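PDB 1A7J: phosphoribulokinase from Rhodobacter sphaeroides, which catalyses the ATP-dependent phosphorylation of D-ribulose 5-phosphate to D-ribulose 1,5-bisphosphate in the Calvin cycle. Local coordinates for residues 8-13 with 127-132; 149-154 with 201-206. All coordinates share one frame; numbering follows the deposited sequence.

Contact 1. Residues 8-13 with 127-132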
loop_
_atom_site.group_PDB
_atom_site.type_symbol
_atom_site.label_atom_id
_atom_site.label_comp_id
_atom_site.label_asym_id
_atom_site.label_seq_id
_atom_site.Cartn_x
_atom_site.Cartn_y
_atom_site.Cartn_z
ATOM N N ILE A 8 -5.224 -8.050 7.465
ATOM C CA ILE A 8 -5.669 -7.186 6.354
ATOM C C ILE A 8 -4.470 -6.483 5.722
ATOM O O ILE A 8 -3.657 -5.885 6.424
ATOM C CB ILE A 8 -6.637 -6.097 6.861
ATOM C CG1 ILE A 8 -7.928 -6.752 7.341
ATOM C CG2 ILE A 8 -6.936 -5.075 5.741
ATOM C CD1 ILE A 8 -8.796 -5.820 8.092
ATOM N N SER A 9 -4.432 -6.442 4.395
ATOM C CA SER A 9 -3.227 -6.040 3.670
ATOM C C SER A 9 -3.545 -5.109 2.509
ATOM O O SER A 9 -4.100 -5.546 1.498
ATOM C CB SER A 9 -2.519 -7.288 3.150
ATOM O OG SER A 9 -1.302 -6.980 2.499
ATOM N N VAL A 10 -3.165 -3.836 2.665
ATOM C CA VAL A 10 -3.293 -2.786 1.649
ATOM C C VAL A 10 -1.965 -2.596 0.909
ATOM O O VAL A 10 -0.940 -2.307 1.517
ATOM C CB VAL A 10 -3.665 -1.448 2.320
ATOM C CG1 VAL A 10 -3.874 -0.380 1.287
ATOM C CG2 VAL A 10 -4.904 -1.611 3.195
ATOM N N THR A 11 -1.955 -2.807 -0.398
ATOM C CA THR A 11 -0.711 -2.681 -1.148
ATOM C C THR A 11 -0.845 -1.652 -2.263
ATOM O O THR A 11 -1.955 -1.381 -2.727
ATOM C CB THR A 11 -0.283 -4.007 -1.750
ATOM O OG1 THR A 11 0.987 -3.856 -2.376
ATOM C CG2 THR A 11 -1.242 -4.421 -2.805
ATOM N N GLY A 12 0.263 -0.985 -2.574
ATOM C CA GLY A 12 0.279 0.006 -3.635
ATOM C C GLY A 12 0.473 1.454 -3.202
ATOM O O GLY A 12 1.128 2.232 -3.894
ATOM N N SER A 13 -0.110 1.836 -2.071
ATOM C CA SER A 13 -0.065 3.224 -1.633
ATOM C C SER A 13 0.946 3.423 -0.511
ATOM O O SER A 13 0.914 2.693 0.475
ATOM C CB SER A 13 -1.447 3.655 -1.135
ATOM O OG SER A 13 -1.887 2.771 -0.109
ATOM N N LEU A 127 -6.831 -8.224 14.778
ATOM C CA LEU A 127 -6.205 -8.380 13.469
ATOM C C LEU A 127 -4.918 -7.598 13.355
ATOM O O LEU A 127 -4.633 -6.722 14.176
ATOM C CB LEU A 127 -7.147 -7.942 12.363
ATOM C CG LEU A 127 -7.777 -6.568 12.524
ATOM C CD1 LEU A 127 -6.988 -5.514 11.770
ATOM C CD2 LEU A 127 -9.196 -6.644 12.005
ATOM N N LEU A 128 -4.083 -8.003 12.408
ATOM C CA LEU A 128 -2.926 -7.206 12.020
ATOM C C LEU A 128 -3.330 -6.405 10.794
ATOM O O LEU A 128 -4.243 -6.796 10.077
ATOM C CB LEU A 128 -1.720 -8.118 11.701
ATOM C CG LEU A 128 -0.499 -7.673 10.866
ATOM C CD1 LEU A 128 0.239 -6.509 11.514
ATOM C CD2 LEU A 128 0.444 -8.841 10.708
ATOM N N PHE A 129 -2.736 -5.224 10.652
ATOM C CA PHE A 129 -2.973 -4.359 9.510
ATOM C C PHE A 129 -1.643 -3.978 8.900
ATOM O O PHE A 129 -0.780 -3.459 9.589
ATOM C CB PHE A 129 -3.680 -3.091 9.956
ATOM C CG PHE A 129 -3.942 -2.117 8.845
ATOM C CD1 PHE A 129 -4.853 -2.432 7.839
ATOM C CD2 PHE A 129 -3.333 -0.865 8.841
ATOM C CE1 PHE A 129 -5.163 -1.514 6.840
ATOM C CE2 PHE A 129 -3.632 0.060 7.853
ATOM C CZ PHE A 129 -4.550 -0.262 6.847
ATOM N N TYR A 130 -1.511 -4.155 7.594
ATOM C CA TYR A 130 -0.298 -3.766 6.884
ATOM C C TYR A 130 -0.651 -2.715 5.816
ATOM O O TYR A 130 -1.672 -2.838 5.141
ATOM C CB TYR A 130 0.310 -5.005 6.225
ATOM C CG TYR A 130 1.454 -4.717 5.301
ATOM C CD1 TYR A 130 1.233 -4.384 3.968
ATOM C CD2 TYR A 130 2.765 -4.743 5.761
ATOM C CE1 TYR A 130 2.277 -4.074 3.121
ATOM C CE2 TYR A 130 3.837 -4.432 4.916
ATOM C CZ TYR A 130 3.576 -4.103 3.601
ATOM O OH TYR A 130 4.618 -3.832 2.741
ATOM N N GLU A 131 0.155 -1.657 5.706
ATOM C CA GLU A 131 0.089 -0.728 4.568
ATOM C C GLU A 131 1.476 -0.558 3.905
ATOM O O GLU A 131 2.440 -0.125 4.564
ATOM C CB GLU A 131 -0.452 0.641 5.031
ATOM C CG GLU A 131 -0.596 1.711 3.912
ATOM C CD GLU A 131 -1.258 3.019 4.372
ATOM O OE1 GLU A 131 -1.107 3.384 5.562
ATOM O OE2 GLU A 131 -1.920 3.685 3.537
ATOM N N GLY A 132 1.592 -0.920 2.623
ATOM C CA GLY A 132 2.791 -0.572 1.873
ATOM C C GLY A 132 2.773 -1.033 0.444
ATOM O O GLY A 132 1.716 -1.333 -0.072
#

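Contact 2. Residues 149-154 with 201-206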
loop_
_atom_site.group_PDB
_atom_site.type_symbol
_atom_site.label_atom_id
_atom_site.label_comp_id
_atom_site.label_asym_id
_atom_site.label_seq_id
_atom_site.Cartn_x
_atom_site.Cartn_y
_atom_site.Cartn_z
ATOM N N ASP A 149 -6.103 -12.451 4.714
ATOM C CA ASP A 149 -7.490 -12.823 4.419
ATOM C C ASP A 149 -8.225 -11.746 3.649
ATOM O O ASP A 149 -9.339 -11.962 3.172
ATOM C CB ASP A 149 -8.272 -13.131 5.695
ATOM C CG ASP A 149 -7.561 -14.106 6.586
ATOM O OD1 ASP A 149 -6.578 -13.672 7.237
ATOM O OD2 ASP A 149 -7.970 -15.293 6.620
ATOM N N LEU A 150 -7.658 -10.551 3.629
ATOM C CA LEU A 150 -8.208 -9.481 2.821
ATOM C C LEU A 150 -7.043 -8.700 2.248
ATOM O O LEU A 150 -6.081 -8.411 2.944
ATOM C CB LEU A 150 -9.104 -8.584 3.673
ATOM C CG LEU A 150 -9.963 -7.516 2.988
ATOM C CD1 LEU A 150 -10.886 -8.133 1.950
ATOM C CD2 LEU A 150 -10.781 -6.812 4.053
ATOM N N LYS A 151 -7.012 -8.618 0.936
ATOM C CA LYS A 151 -5.973 -7.891 0.266
ATOM C C LYS A 151 -6.600 -6.776 -0.578
ATOM O O LYS A 151 -7.528 -7.021 -1.354
ATOM C CB LYS A 151 -5.186 -8.863 -0.597
ATOM C CG LYS A 151 -4.543 -9.949 0.198
ATOM C CD LYS A 151 -3.937 -10.961 -0.715
ATOM C CE LYS A 151 -4.970 -11.968 -1.145
ATOM N NZ LYS A 151 -5.735 -12.505 0.022
ATOM N N ILE A 152 -6.284 -5.542 -0.204
ATOM C CA ILE A 152 -6.794 -4.362 -0.880
ATOM C C ILE A 152 -5.658 -3.709 -1.642
ATOM O O ILE A 152 -4.496 -3.756 -1.225
ATOM C CB ILE A 152 -7.339 -3.361 0.135
ATOM C CG1 ILE A 152 -8.465 -3.999 0.932
ATOM C CG2 ILE A 152 -7.826 -2.117 -0.549
ATOM C CD1 ILE A 152 -8.093 -4.202 2.363
ATOM N N GLY A 153 -5.973 -3.149 -2.791
ATOM C CA GLY A 153 -4.952 -2.452 -3.539
ATOM C C GLY A 153 -5.376 -1.018 -3.657
ATOM O O GLY A 153 -6.511 -0.739 -3.978
ATOM N N VAL A 154 -4.515 -0.104 -3.273
ATOM C CA VAL A 154 -4.796 1.284 -3.525
ATOM C C VAL A 154 -3.697 1.832 -4.410
ATOM O O VAL A 154 -2.564 1.966 -3.975
ATOM C CB VAL A 154 -4.854 2.063 -2.226
ATOM C CG1 VAL A 154 -5.512 3.403 -2.477
ATOM C CG2 VAL A 154 -5.638 1.271 -1.183
ATOM N N GLN A 201 -3.430 -10.152 -7.264
ATOM C CA GLN A 201 -3.537 -10.947 -6.053
ATOM C C GLN A 201 -4.598 -10.402 -5.099
ATOM O O GLN A 201 -5.054 -11.093 -4.200
ATOM C CB GLN A 201 -2.190 -10.993 -5.341
ATOM C CG GLN A 201 -1.075 -11.599 -6.166
ATOM C CD GLN A 201 -1.449 -12.939 -6.748
ATOM O OE1 GLN A 201 -2.070 -13.772 -6.081
ATOM N NE2 GLN A 201 -1.120 -13.141 -8.012
ATOM N N THR A 202 -4.959 -9.144 -5.267
ATOM C CA THR A 202 -5.797 -8.440 -4.304
ATOM C C THR A 202 -7.272 -8.816 -4.465
ATOM O O THR A 202 -7.663 -9.328 -5.496
ATOM C CB THR A 202 -5.616 -6.922 -4.477
ATOM O OG1 THR A 202 -5.564 -6.598 -5.871
ATOM C CG2 THR A 202 -4.312 -6.458 -3.873
ATOM N N ASP A 203 -8.080 -8.603 -3.431
ATOM C CA ASP A 203 -9.506 -8.863 -3.489
ATOM C C ASP A 203 -10.261 -7.659 -4.013
ATOM O O ASP A 203 -11.300 -7.800 -4.646
ATOM C CB ASP A 203 -10.037 -9.201 -2.105
ATOM C CG ASP A 203 -9.568 -10.551 -1.604
ATOM O OD1 ASP A 203 -10.097 -11.589 -2.040
ATOM O OD2 ASP A 203 -8.713 -10.573 -0.707
ATOM N N ILE A 204 -9.858 -6.463 -3.612
ATOM C CA ILE A 204 -10.540 -5.250 -4.076
ATOM C C ILE A 204 -9.493 -4.231 -4.451
ATOM O O ILE A 204 -8.606 -3.973 -3.660
ATOM C CB ILE A 204 -11.412 -4.650 -2.969
ATOM C CG1 ILE A 204 -12.431 -5.683 -2.500
ATOM C CG2 ILE A 204 -12.146 -3.432 -3.486
ATOM C CD1 ILE A 204 -13.530 -5.113 -1.647
ATOM N N ASN A 205 -9.559 -3.683 -5.659
ATOM C CA ASN A 205 -8.660 -2.596 -6.014
ATOM C C ASN A 205 -9.404 -1.288 -5.982
ATOM O O ASN A 205 -10.508 -1.202 -6.464
ATOM C CB ASN A 205 -8.092 -2.784 -7.407
ATOM C CG ASN A 205 -7.134 -3.937 -7.504
ATOM O OD1 ASN A 205 -6.385 -4.216 -6.578
ATOM N ND2 ASN A 205 -7.065 -4.535 -8.676
ATOM N N PHE A 206 -8.770 -0.264 -5.429
ATOM C CA PHE A 206 -9.191 1.114 -5.579
ATOM C C PHE A 206 -8.171 1.826 -6.481
ATOM O O PHE A 206 -7.024 1.948 -6.098
ATOM C CB PHE A 206 -9.209 1.752 -4.195
ATOM C CG PHE A 206 -10.270 1.186 -3.269
ATOM C CD1 PHE A 206 -10.084 -0.035 -2.633
ATOM C CD2 PHE A 206 -11.436 1.896 -3.005
ATOM C CE1 PHE A 206 -11.035 -0.516 -1.760
ATOM C CE2 PHE A 206 -12.377 1.418 -2.137
ATOM C CZ PHE A 206 -12.179 0.212 -1.520
HETATM O O HOH W 1 -8.209 -12.924 0.649
#

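Contact 1. Residues 8-13 with 127-132
The Phe129 ring receives Ile8 CG2 at its edge, in the ring plane, with CG2 4.0 Å from Phe129 CD1. Farther round the ring, Val10 CG2 comes in obliquely, 3.7 Å from Phe129 CE1. The ring reaches both residues because its CG is anti to the backbone N (chi1 179°), while CG2 of Val10 lies beside its own N. The Tyr130 ring occupies the other side of the sheet, where its CD1 is met obliquely by Ser9 OG and Val10 O; Ser9 OG is itself hydrogen-bonded to Gly135 O. Between these two layers of side chains, strands 8-11 and 127-132 run parallel, 6° apart. Four nearly straight backbone bonds alternate between them, beginning with Ile8 N to Leu128 O and ending with Gly132 N to Val10 O. A fifth, from Gly12 N to Gly132 O (2.9 Å), is more bent, at 138°, where segment 8-13 leaves the strand for the predicted ATP-binding P-loop. The positive phi of Gly12 suits glycine here. At this end Ser13 OG stands 3.8 Å from Glu131 OE2, which has a weak hydrogen bond to Ser19. Helix 21-32 packs over the Val10 and Glu131 side, with Phe25 meeting the Phe129 ring; strand 36-40 borders 127-132, and strand 150-156 pairs with strand 7-11 along its other edge.

Contact 2. Residues 149-154 with 201-206
Strands 150-154 and 204-206 are parallel neighbours in the central sheet of this P-loop kinase fold, and Lys151 leads the contact at the N-terminal end of the pair. Lys151 CB packs 3.8 Å from Thr202 CA, with CG anti to the carbonyl carbon. CD then passes Gln201 O, and Lys151 CE comes closer, 3.2 Å from Gln201 O. Bends at chi3 and chi4 (-85° and -49°) fold the chain back, so that Lys151 NZ ends 3.6 Å from Asp203 OD2 in a long salt bridge; a water accepts from NZ and can reach that carboxylate oxygen, and NZ also donates a hydrogen bond to Ala148 O. Asp203 OD2 turns its anti lone pair to Lys151 N (3.1 Å), so one oxygen serves both the backbone and the charged tip, while OD1 pairs with Arg236. Lys151 O in turn takes two donors, Asp203 N from above the carbonyl plane and Ile204 N within it. Regular pairing follows, from Gly153 N to Ile204 O and from Phe206 N to Gly153 O. On one side of the sheet Ile152 and Phe206 lie side by side, CG2 of Ile152 3.7 Å from CD1 of Phe206, and Phe206 also touches helix 268-284. On the opposite side Gly153 leaves room for the Asn205 amide: a CB there would clash with OD1. That same Asn205 OD1 accepts from Thr202 OG1 at 2.6 Å.

Contacts 1 and 2 share one sheet and meet where strands 7-11 and 150-156 run side by side: Ser9 O lies 2.8 Å from Ile152 N, a probable hydrogen bond, and Val10 CG1 packs on Val154 CG2. Contact 1 is buried almost throughout, about 6 Å from the chain centre to its own centre, and relies on regular backbone pairing with apolar and aromatic side chains. Contact 2 is only partly buried and lies farther out; a charged Lys-Asp pair and a water mark its N-terminal end, before apolar packing takes over. Both run toward the predicted ATP site: contact 1 contributes Gly12 and Ser13, and Val154 of contact 2 packs against Ser13.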